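Local atomic coordinates of Cg9734-pa (Drosophila melanogaster, PDB entry 2BK9), a protein that binds heme, whose iron it can hold hexacoordinated between two side chains, and as a member of the globin family probably binds and carries oxygen. Residues S3-L8 with A128-K133; E83-I88 with D136-I141; S105-K110 with I141-I146. The protein carries 1 engineered substitution. All coordinates share one frame; numbering follows the deposited sequence.

Contact 1 (S3-L8 with A128-K133); sequences SDEVQL and AATWAK
Glu5 is the first residue of 3-8 to meet the other helix, and it does so with two parts of its side chain. Its CB lies 3.7 Å from CG2 of Thr130, and CG continues over the same threonine at 3.9 Å from CG2. The threonine is well suited to this buried place: its OG1, turned beside its own backbone N (chi1 -61°), bonds to Ser126 O one turn back, which leaves the methyl anti to that N and facing Glu5. Farther out the carboxylate reaches Lys133, a long, flexible arm at the exposed edge, the two side chains crossing at about a right angle; Glu5 OE2 and Lys133 NZ form a long salt bridge of 3.6 Å. The other oxygen, OE1, accepts a hydrogen bond from the backbone N of Asn2, just ahead of helix 3-17; glutamate is long enough to bend back to it while OE2 faces Lys133.

One turn later comes Leu8, which has two deposited conformers, so its contacts are tentative. In the conformer described CD1 stands 4.4 Å from Thr130 CG2 and 4.3 Å from Trp131 NE1, approaching the indole obliquely. That N-H is given to Thr12 OG1, whose own hydroxyl bonds to Leu8 O, tying the tryptophan back to the turn that carries the leucine.

The segments, parts of the A and H helices of the globin fold, cross at -93° with axes 10.0 Å apart. Contact is therefore brief: methyl and methylene groups meet inside, the buried hydroxyl and indole N-H have partners of their own, and the charged pair sits toward solvent, where its attraction is probably modest.

Contact 2 (E83-I88 with D136-I141); sequences EKLDEI and DHVYAI
Ile141 pushes its CD1 against the backbone of the facing helix, 3.6 Å from Leu85 O and 4.0 Å from Leu85 CB, while its other branch, CG2, lies 3.8 Å from Asp86 OD1. A beta-branched side chain does this well, since its two arms part to touch neighbouring residues. Leu85 answers with both of its methyls: CD1 is 4.0 Å from His137 CD2, the leucine and imidazole crossing at about a right angle, and CD2 is 4.4 Å from Val138 CG1. His137 has CG anti to its backbone N (chi1 -177°), which starts the ring off on the side from which CD2 meets the leucine.

Around this shell, Trp89 and Thr90 of helix 81-96 also pack on Ile141, and Ser72 and Val75 of helix 56-75 press on Leu85; both residues are buried. Asp86 OD1 forms a salt bridge with Lys144, just past helix 125-143, which probably steadies the carboxylate. The segments cross at -57° with axes 9.3 Å apart, as the F and H helices of this globin.

Branched aliphatic groups thus make the interior part of the joint by shape and dispersion. The aspartate and histidine lie at its margin, where the aspartate's charge is met by lysine while its oxygen still rests against a methyl.

Contact 3 (S105-K110 with I141-I146); sequences SYNQLK and IIFKAI. With HEM (protoporphyrin IX containing Fe), chain B.
The carbonyl oxygen of Tyr106, whose ring packs on Ile142, takes two donors: Lys110 N at 2.8 Å, as the helix requires, and the hydroxyl of Tyr139 from helix 125-143. The second bond ties the backbone of helix 103-120 directly to its neighbour. Ile142 CG2, anti to its own backbone N with CG1 beside that N (chi1 -61°), sits over one face of the Tyr106 ring, 3.9 Å from the centroid and 19° off the normal, a CH-pi contact displaced toward the rim. Ile146 CD1 comes in obliquely, 3.8 Å from Tyr106 CE2.

This is the pairing of the G and H helices in the globin fold, here carried past the end of H into the following turn. On its heme-facing side, helix 103-120 brings Ser105 OG to 3.5 Å from the heme vinyl atom CAC; serine is small enough to fit there while Asn38 OD1 satisfies its hydroxyl. Leu109 CD2 packs 3.6 Å from CAB on the apolar porphyrin edge. The side chain of Tyr106 also approaches His96, an axial ligand of the iron.

Phe143 is met at its edge: Tyr106 CB lies in the ring plane, 3.7 Å from CE1. Asn107 brings OD1 to 3.6 Å from CZ with its amide turned 74° to the ring, and the partly negative oxygen probably gains from the ring's C-H rim.

All three contacts use helix 125-143, taken in order along its length: contact 1 near its start, contact 2 toward its end, and contact 3 at its end and in the turn beyond. Its partners are helix 3-17, helix 81-96 and helix 103-120 respectively. The centres lie about 16 Å apart for contacts 1 and 2, about 20 Å for contacts 1 and 3, and about 11 Å for contacts 2 and 3. Contacts 2 and 3 share Ile141 and are joined further by the Asp136-Lys110 salt bridge. Along the chain 3-8, 83-88 and 105-110 come first and all pair with the last helix, which thereby joins the N-terminal helix to the two helices that bear the axial His96 and part of the heme pocket.

Contact 1 (S3-L8 with A128-K133)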
loop_
_atom_site.group_PDB
_atom_site.type_symbol
_atom_site.label_atom_id
_atom_site.label_comp_id
_atom_site.label_asym_id
_atom_site.label_seq_id
_atom_site.Cartn_x
_atom_site.Cartn_y
_atom_site.Cartn_z
ATOM N N SER A 3 -6.500 21.537 -2.465
ATOM C CA SER A 3 -5.195 21.684 -3.064
ATOM C C SER A 3 -4.091 21.599 -2.000
ATOM O O SER A 3 -2.996 21.068 -2.293
ATOM C CB SER A 3 -5.148 22.981 -3.895
ATOM O OG SER A 3 -5.985 22.875 -5.047
ATOM N N ASP A 4 -4.362 22.092 -0.792
ATOM C CA ASP A 4 -3.412 21.969 0.305
ATOM C C ASP A 4 -3.138 20.490 0.616
ATOM O O ASP A 4 -2.014 20.113 0.872
ATOM C CB ASP A 4 -3.879 22.726 1.567
ATOM C CG ASP A 4 -3.869 24.228 1.396
ATOM O OD1 ASP A 4 -2.933 24.772 0.819
ATOM O OD2 ASP A 4 -4.791 24.937 1.824
ATOM N N GLU A 5 -4.162 19.669 0.608
ATOM C CA GLU A 5 -4.041 18.277 0.962
ATOM C C GLU A 5 -3.205 17.526 -0.091
ATOM O O GLU A 5 -2.373 16.681 0.244
ATOM C CB GLU A 5 -5.409 17.679 1.139
ATOM C CG GLU A 5 -6.099 18.147 2.409
ATOM C CD GLU A 5 -7.566 17.751 2.482
ATOM O OE1 GLU A 5 -8.269 17.676 1.465
ATOM O OE2 GLU A 5 -8.038 17.484 3.582
ATOM N N VAL A 6 -3.471 17.773 -1.351
ATOM C CA VAL A 6 -2.661 17.168 -2.402
ATOM C C VAL A 6 -1.207 17.518 -2.238
ATOM O O VAL A 6 -0.327 16.670 -2.342
ATOM C CB VAL A 6 -3.158 17.594 -3.776
ATOM C CG1 VAL A 6 -2.208 17.173 -4.851
ATOM C CG2 VAL A 6 -4.578 17.045 -4.001
ATOM N N GLN A 7 -0.929 18.787 -2.005
ATOM C CA GLN A 7 0.444 19.229 -1.859
ATOM C C GLN A 7 1.083 18.571 -0.658
ATOM O O GLN A 7 2.252 18.205 -0.691
ATOM C CB GLN A 7 0.481 20.768 -1.759
ATOM C CG GLN A 7 1.839 21.346 -1.528
ATOM C CD GLN A 7 2.819 21.259 -2.719
ATOM O OE1 GLN A 7 2.547 20.650 -3.738
ATOM N NE2 GLN A 7 3.993 21.889 -2.561
ATOM N N LEU A 8 0.357 18.468 0.439
ATOM C CA LEU A 8 0.889 17.829 1.630
ATOM C C LEU A 8 1.280 16.374 1.360
ATOM O O LEU A 8 2.329 15.920 1.776
ATOM C CB LEU A 8 -0.152 17.960 2.740
ATOM C CG LEU A 8 0.249 17.491 4.131
ATOM C CD1 LEU A 8 0.057 15.920 4.237
ATOM C CD2 LEU A 8 1.671 18.038 4.535
ATOM N N ALA A 128 -1.640 12.843 8.957
ATOM C CA ALA A 128 -1.938 11.410 8.878
ATOM C C ALA A 128 -3.363 11.197 8.397
ATOM O O ALA A 128 -3.631 10.276 7.624
ATOM C CB ALA A 128 -1.716 10.734 10.192
ATOM N N ALA A 129 -4.314 12.044 8.830
ATOM C CA ALA A 129 -5.667 11.940 8.375
ATOM C C ALA A 129 -5.793 12.194 6.888
ATOM O O ALA A 129 -6.578 11.529 6.211
ATOM C CB ALA A 129 -6.558 12.882 9.160
ATOM N N THR A 130 -5.018 13.117 6.358
ATOM C CA THR A 130 -5.041 13.379 4.925
ATOM C C THR A 130 -4.578 12.131 4.163
ATOM O O THR A 130 -5.181 11.748 3.182
ATOM C CB THR A 130 -4.159 14.589 4.607
ATOM O OG1 THR A 130 -4.696 15.726 5.310
ATOM C CG2 THR A 130 -4.102 14.885 3.144
ATOM N N TRP A 131 -3.493 11.526 4.642
ATOM C CA TRP A 131 -3.026 10.275 4.066
ATOM C C TRP A 131 -4.091 9.177 4.160
ATOM O O TRP A 131 -4.296 8.418 3.212
ATOM C CB TRP A 131 -1.726 9.819 4.717
ATOM C CG TRP A 131 -0.522 10.413 4.097
ATOM C CD1 TRP A 131 0.101 11.565 4.453
ATOM C CD2 TRP A 131 0.155 9.944 2.950
ATOM N NE1 TRP A 131 1.167 11.815 3.619
ATOM C CE2 TRP A 131 1.228 10.829 2.696
ATOM C CE3 TRP A 131 -0.025 8.843 2.114
ATOM C CZ2 TRP A 131 2.097 10.630 1.659
ATOM C CZ3 TRP A 131 0.848 8.648 1.082
ATOM C CH2 TRP A 131 1.910 9.531 0.878
ATOM N N ALA A 132 -4.753 9.057 5.305
ATOM C CA ALA A 132 -5.781 8.048 5.457
ATOM C C ALA A 132 -6.925 8.281 4.482
ATOM O O ALA A 132 -7.534 7.302 4.034
ATOM C CB ALA A 132 -6.285 7.988 6.862
ATOM N N LYS A 133 -7.228 9.533 4.151
ATOM C CA LYS A 133 -8.247 9.804 3.135
ATOM C C LYS A 133 -7.844 9.262 1.763
ATOM O O LYS A 133 -8.684 8.685 1.053
ATOM C CB LYS A 133 -8.461 11.294 3.073
ATOM C CG LYS A 133 -9.554 11.769 2.202
ATOM C CD LYS A 133 -9.945 13.214 2.461
ATOM C CE LYS A 133 -9.040 14.079 3.256
ATOM N NZ LYS A 133 -9.489 14.412 4.637
#

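Contact 2 (E83-I88 with D136-I141)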
loop_
_atom_site.group_PDB
_atom_site.type_symbol
_atom_site.label_atom_id
_atom_site.label_comp_id
_atom_site.label_asym_id
_atom_site.label_seq_id
_atom_site.Cartn_x
_atom_site.Cartn_y
_atom_site.Cartn_z
ATOM N N GLU A 83 -10.196 8.860 -12.522
ATOM C CA GLU A 83 -10.135 7.817 -13.542
ATOM C C GLU A 83 -8.839 7.013 -13.446
ATOM O O GLU A 83 -8.839 5.790 -13.530
ATOM C CB GLU A 83 -10.249 8.450 -14.931
ATOM C CG GLU A 83 -11.571 9.134 -15.203
ATOM C CD GLU A 83 -11.692 10.611 -14.797
ATOM O OE1 GLU A 83 -10.963 11.125 -13.928
ATOM O OE2 GLU A 83 -12.565 11.288 -15.405
ATOM N N LYS A 84 -7.729 7.725 -13.312
ATOM C CA LYS A 84 -6.452 7.047 -13.269
ATOM C C LYS A 84 -6.295 6.229 -11.995
ATOM O O LYS A 84 -5.755 5.107 -12.042
ATOM C CB LYS A 84 -5.327 8.054 -13.409
ATOM C CG LYS A 84 -5.182 8.632 -14.805
ATOM C CD LYS A 84 -4.188 9.786 -14.872
ATOM C CE LYS A 84 -3.991 10.296 -16.299
ATOM N NZ LYS A 84 -3.427 9.347 -17.229
ATOM N N LEU A 85 -6.791 6.730 -10.867
ATOM C CA LEU A 85 -6.778 5.935 -9.631
ATOM C C LEU A 85 -7.634 4.688 -9.764
ATOM O O LEU A 85 -7.276 3.602 -9.328
ATOM C CB LEU A 85 -7.213 6.759 -8.433
ATOM C CG LEU A 85 -6.278 7.882 -8.021
ATOM C CD1 LEU A 85 -6.926 8.752 -6.983
ATOM C CD2 LEU A 85 -4.958 7.326 -7.506
ATOM N N ASP A 86 -8.816 4.847 -10.359
ATOM C CA ASP A 86 -9.698 3.710 -10.538
ATOM C C ASP A 86 -8.991 2.655 -11.389
ATOM O O ASP A 86 -9.075 1.446 -11.100
ATOM C CB ASP A 86 -11.014 4.107 -11.162
ATOM C CG ASP A 86 -11.983 2.966 -11.126
ATOM O OD1 ASP A 86 -12.590 2.697 -10.106
ATOM O OD2 ASP A 86 -12.156 2.257 -12.115
ATOM N N GLU A 87 -8.309 3.081 -12.448
ATOM C CA GLU A 87 -7.588 2.150 -13.288
ATOM C C GLU A 87 -6.504 1.433 -12.504
ATOM O O GLU A 87 -6.392 0.217 -12.574
ATOM C CB GLU A 87 -7.013 2.899 -14.486
ATOM C CG GLU A 87 -6.235 1.994 -15.367
ATOM C CD GLU A 87 -5.527 2.686 -16.520
ATOM O OE1 GLU A 87 -5.469 3.955 -16.611
ATOM O OE2 GLU A 87 -4.966 1.953 -17.361
ATOM N N ILE A 88 -5.644 2.186 -11.843
ATOM C CA ILE A 88 -4.514 1.613 -11.119
ATOM C C ILE A 88 -5.017 0.543 -10.154
ATOM O O ILE A 88 -4.499 -0.572 -10.092
ATOM C CB ILE A 88 -3.735 2.714 -10.403
ATOM C CG1 ILE A 88 -2.982 3.606 -11.422
ATOM C CG2 ILE A 88 -2.807 2.142 -9.371
ATOM C CD1 ILE A 88 -2.518 4.920 -10.851
ATOM N N ASP A 136 -8.006 5.389 2.071
ATOM C CA ASP A 136 -9.377 4.928 2.067
ATOM C C ASP A 136 -10.001 5.018 0.700
ATOM O O ASP A 136 -10.782 4.150 0.299
ATOM C CB ASP A 136 -10.201 5.744 3.048
ATOM C CG ASP A 136 -9.917 5.421 4.462
ATOM O OD1 ASP A 136 -9.287 4.372 4.745
ATOM O OD2 ASP A 136 -10.296 6.197 5.356
ATOM N N HIS A 137 -9.684 6.051 -0.065
ATOM C CA HIS A 137 -10.176 6.169 -1.425
ATOM C C HIS A 137 -9.745 5.020 -2.267
ATOM O O HIS A 137 -10.544 4.375 -2.962
ATOM C CB HIS A 137 -9.772 7.495 -2.056
ATOM C CG HIS A 137 -10.331 7.678 -3.418
ATOM N ND1 HIS A 137 -11.612 8.121 -3.629
ATOM C CD2 HIS A 137 -9.832 7.353 -4.629
ATOM C CE1 HIS A 137 -11.844 8.147 -4.928
ATOM N NE2 HIS A 137 -10.789 7.667 -5.562
ATOM N N VAL A 138 -8.448 4.724 -2.232
ATOM C CA VAL A 138 -7.978 3.647 -3.080
ATOM C C VAL A 138 -8.508 2.285 -2.614
ATOM O O VAL A 138 -8.775 1.427 -3.425
ATOM C CB VAL A 138 -6.457 3.681 -3.369
ATOM C CG1 VAL A 138 -6.067 5.028 -3.919
ATOM C CG2 VAL A 138 -5.690 3.365 -2.209
ATOM N N TYR A 139 -8.687 2.117 -1.320
ATOM C CA TYR A 139 -9.305 0.877 -0.789
ATOM C C TYR A 139 -10.746 0.737 -1.239
ATOM O O TYR A 139 -11.205 -0.397 -1.472
ATOM C CB TYR A 139 -9.192 0.820 0.729
ATOM C CG TYR A 139 -7.949 0.113 1.156
ATOM C CD1 TYR A 139 -6.683 0.420 0.641
ATOM C CD2 TYR A 139 -8.001 -0.913 2.068
ATOM C CE1 TYR A 139 -5.536 -0.241 1.002
ATOM C CE2 TYR A 139 -6.817 -1.602 2.435
ATOM C CZ TYR A 139 -5.612 -1.283 1.852
ATOM O OH TYR A 139 -4.451 -1.938 2.179
ATOM N N ALA A 140 -11.480 1.842 -1.368
ATOM C CA ALA A 140 -12.833 1.780 -1.942
ATOM C C ALA A 140 -12.781 1.162 -3.329
ATOM O O ALA A 140 -13.639 0.366 -3.680
ATOM N N ILE A 141 -11.764 1.522 -4.112
ATOM C CA ILE A 141 -11.617 1.009 -5.437
ATOM C C ILE A 141 -11.328 -0.496 -5.406
ATOM O O ILE A 141 -11.956 -1.298 -6.131
ATOM C CB ILE A 141 -10.538 1.759 -6.210
ATOM C CG1 ILE A 141 -10.860 3.250 -6.361
ATOM C CG2 ILE A 141 -10.334 1.065 -7.557
ATOM C CD1 ILE A 141 -9.691 4.121 -6.767
#

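Contact 3 (S105-K110 with I141-I146)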
loop_
_atom_site.group_PDB
_atom_site.type_symbol
_atom_site.label_atom_id
_atom_site.label_comp_id
_atom_site.label_asym_id
_atom_site.label_seq_id
_atom_site.Cartn_x
_atom_site.Cartn_y
_atom_site.Cartn_z
ATOM N N SER A 105 -7.075 -9.087 4.969
ATOM C CA SER A 105 -5.668 -8.970 4.645
ATOM C C SER A 105 -5.315 -7.579 4.134
ATOM O O SER A 105 -4.330 -6.981 4.564
ATOM C CB SER A 105 -5.324 -10.026 3.606
ATOM O OG SER A 105 -3.996 -9.994 3.217
ATOM N N TYR A 106 -6.083 -7.031 3.198
ATOM C CA TYR A 106 -5.882 -5.670 2.774
ATOM C C TYR A 106 -5.949 -4.692 3.955
ATOM O O TYR A 106 -5.124 -3.780 4.055
ATOM C CB TYR A 106 -6.868 -5.239 1.713
ATOM C CG TYR A 106 -6.534 -5.704 0.314
ATOM C CD1 TYR A 106 -5.468 -5.173 -0.389
ATOM C CD2 TYR A 106 -7.334 -6.646 -0.314
ATOM C CE1 TYR A 106 -5.183 -5.534 -1.675
ATOM C CE2 TYR A 106 -7.066 -7.015 -1.622
ATOM C CZ TYR A 106 -6.011 -6.442 -2.311
ATOM O OH TYR A 106 -5.751 -6.765 -3.605
ATOM N N ASN A 107 -6.924 -4.846 4.834
ATOM C CA ASN A 107 -7.067 -3.940 5.974
ATOM C C ASN A 107 -5.898 -4.082 6.946
ATOM O O ASN A 107 -5.460 -3.088 7.531
ATOM C CB ASN A 107 -8.415 -4.131 6.641
ATOM C CG ASN A 107 -9.528 -3.504 5.858
ATOM O OD1 ASN A 107 -9.343 -2.486 5.183
ATOM N ND2 ASN A 107 -10.719 -4.124 5.918
ATOM N N GLN A 108 -5.351 -5.286 7.089
ATOM C CA GLN A 108 -4.130 -5.503 7.839
ATOM C C GLN A 108 -2.986 -4.660 7.247
ATOM O O GLN A 108 -2.267 -3.954 7.958
ATOM C CB GLN A 108 -3.772 -7.005 7.840
ATOM C CG GLN A 108 -4.651 -7.827 8.737
ATOM C CD GLN A 108 -4.474 -9.320 8.527
ATOM O OE1 GLN A 108 -3.908 -9.758 7.529
ATOM N NE2 GLN A 108 -4.959 -10.108 9.467
ATOM N N LEU A 109 -2.819 -4.710 5.928
ATOM C CA LEU A 109 -1.773 -3.951 5.285
ATOM C C LEU A 109 -2.018 -2.456 5.408
ATOM O O LEU A 109 -1.070 -1.681 5.544
ATOM C CB LEU A 109 -1.649 -4.365 3.804
ATOM C CG LEU A 109 -0.464 -3.740 3.077
ATOM C CD1 LEU A 109 0.863 -4.183 3.601
ATOM C CD2 LEU A 109 -0.530 -4.006 1.588
ATOM N N LYS A 110 -3.274 -2.064 5.346
ATOM C CA LYS A 110 -3.634 -0.639 5.373
ATOM C C LYS A 110 -3.087 0.045 6.621
ATOM O O LYS A 110 -2.478 1.120 6.564
ATOM C CB LYS A 110 -5.158 -0.491 5.340
ATOM C CG LYS A 110 -5.734 0.888 5.296
ATOM C CD LYS A 110 -7.305 0.802 5.387
ATOM C CE LYS A 110 -8.039 2.002 4.851
ATOM N NZ LYS A 110 -9.448 1.896 5.333
ATOM N N ILE A 141 -11.764 1.522 -4.112
ATOM C CA ILE A 141 -11.617 1.009 -5.437
ATOM C C ILE A 141 -11.328 -0.496 -5.406
ATOM O O ILE A 141 -11.956 -1.298 -6.131
ATOM C CB ILE A 141 -10.538 1.759 -6.210
ATOM C CG1 ILE A 141 -10.860 3.250 -6.361
ATOM C CG2 ILE A 141 -10.334 1.065 -7.557
ATOM C CD1 ILE A 141 -9.691 4.121 -6.767
ATOM N N ILE A 142 -10.383 -0.915 -4.565
ATOM C CA ILE A 142 -10.087 -2.331 -4.444
ATOM C C ILE A 142 -11.351 -3.094 -4.091
ATOM O O ILE A 142 -11.675 -4.164 -4.628
ATOM C CB ILE A 142 -9.003 -2.582 -3.353
ATOM C CG1 ILE A 142 -7.678 -1.873 -3.714
ATOM C CG2 ILE A 142 -8.774 -4.103 -3.161
ATOM C CD1 ILE A 142 -6.684 -2.001 -2.612
ATOM N N PHE A 143 -12.060 -2.585 -3.092
ATOM C CA PHE A 143 -13.131 -3.370 -2.459
ATOM C C PHE A 143 -14.401 -3.460 -3.289
ATOM O O PHE A 143 -15.212 -4.358 -3.050
ATOM C CB PHE A 143 -13.433 -2.837 -1.059
ATOM C CG PHE A 143 -12.382 -3.156 -0.026
ATOM C CD1 PHE A 143 -11.178 -3.754 -0.317
ATOM C CD2 PHE A 143 -12.631 -2.838 1.270
ATOM C CE1 PHE A 143 -10.253 -4.063 0.676
ATOM C CE2 PHE A 143 -11.688 -3.106 2.242
ATOM C CZ PHE A 143 -10.508 -3.702 1.953
ATOM N N LYS A 144 -14.539 -2.628 -4.308
ATOM C CA LYS A 144 -15.640 -2.809 -5.259
ATOM C C LYS A 144 -15.285 -3.823 -6.331
ATOM O O LYS A 144 -16.097 -4.036 -7.216
ATOM C CB LYS A 144 -16.173 -1.469 -5.836
ATOM C CG LYS A 144 -15.241 -0.743 -6.731
ATOM C CD LYS A 144 -15.916 0.507 -7.292
ATOM C CE LYS A 144 -14.989 1.443 -8.114
ATOM N NZ LYS A 144 -14.432 0.780 -9.317
ATOM N N ALA A 145 -14.101 -4.445 -6.274
ATOM C CA ALA A 145 -13.707 -5.438 -7.235
ATOM C C ALA A 145 -13.623 -6.870 -6.679
ATOM O O ALA A 145 -13.387 -7.789 -7.467
ATOM C CB ALA A 145 -12.369 -5.068 -7.851
ATOM N N ILE A 146 -13.789 -7.076 -5.365
ATOM C CA ILE A 146 -13.638 -8.384 -4.739
ATOM C C ILE A 146 -14.707 -8.583 -3.705
ATOM O O ILE A 146 -15.293 -7.646 -3.186
ATOM C CB ILE A 146 -12.232 -8.566 -4.110
ATOM C CG1 ILE A 146 -11.920 -7.441 -3.105
ATOM C CG2 ILE A 146 -11.176 -8.662 -5.191
ATOM C CD1 ILE A 146 -10.762 -7.763 -2.226
HETATM C CHA HEM B . 1.597 -9.755 -6.320
HETATM C CHB HEM B . 0.908 -5.046 -5.629
HETATM C CHC HEM B . -1.083 -6.063 -1.422
HETATM C CHD HEM B . 0.009 -10.681 -1.899
HETATM C C1A HEM B . 1.512 -8.401 -6.512
HETATM C C2A HEM B . 1.792 -7.710 -7.772
HETATM C C3A HEM B . 1.585 -6.385 -7.605
HETATM C C4A HEM B . 1.214 -6.232 -6.227
HETATM C CMA HEM B . 1.716 -5.199 -8.581
HETATM C CAA HEM B . 2.228 -8.432 -9.052
HETATM C CBA HEM B . 1.034 -9.106 -9.728
HETATM C CGA HEM B . 1.583 -9.889 -10.892
HETATM O O1A HEM B . 2.123 -11.016 -10.683
HETATM O O2A HEM B . 1.475 -9.398 -12.028
HETATM C C1B HEM B . 0.349 -4.893 -4.382
HETATM C C2B HEM B . -0.125 -3.641 -3.863
HETATM C C3B HEM B . -0.689 -3.932 -2.675
HETATM C C4B HEM B . -0.626 -5.348 -2.475
HETATM C CMB HEM B . 0.030 -2.315 -4.553
HETATM C CAB HEM B . -1.401 -3.024 -1.748
HETATM C CBB HEM B . -1.118 -1.750 -1.548
HETATM C C1C HEM B . -0.981 -7.395 -1.167
HETATM C C2C HEM B . -1.490 -8.107 0.001
HETATM C C3C HEM B . -1.132 -9.387 -0.096
HETATM C C4C HEM B . -0.429 -9.525 -1.345
HETATM C CMC HEM B . -2.307 -7.446 1.110
HETATM C CAC HEM B . -1.443 -10.448 0.925
HETATM C CBC HEM B . -0.751 -11.537 1.185
HETATM C C1D HEM B . 0.556 -10.852 -3.127
HETATM C C2D HEM B . 0.894 -12.088 -3.693
HETATM C C3D HEM B . 1.382 -11.827 -5.003
HETATM C C4D HEM B . 1.276 -10.401 -5.159
HETATM C CMD HEM B . 0.815 -13.441 -3.009
HETATM C CAD HEM B . 1.862 -12.861 -5.988
HETATM C CBD HEM B . 3.291 -13.236 -5.749
HETATM C CGD HEM B . 3.803 -14.282 -6.688
HETATM O O1D HEM B . 4.933 -14.785 -6.480
HETATM O O2D HEM B . 3.088 -14.624 -7.666
HETATM N NA HEM B . 1.130 -7.477 -5.598
HETATM N NB HEM B . 0.037 -5.946 -3.514
HETATM N NC HEM B . -0.338 -8.293 -1.979
HETATM N ND HEM B . 0.779 -9.837 -4.031
HETATM FE FE HEM B . 0.439 -7.893 -3.787
#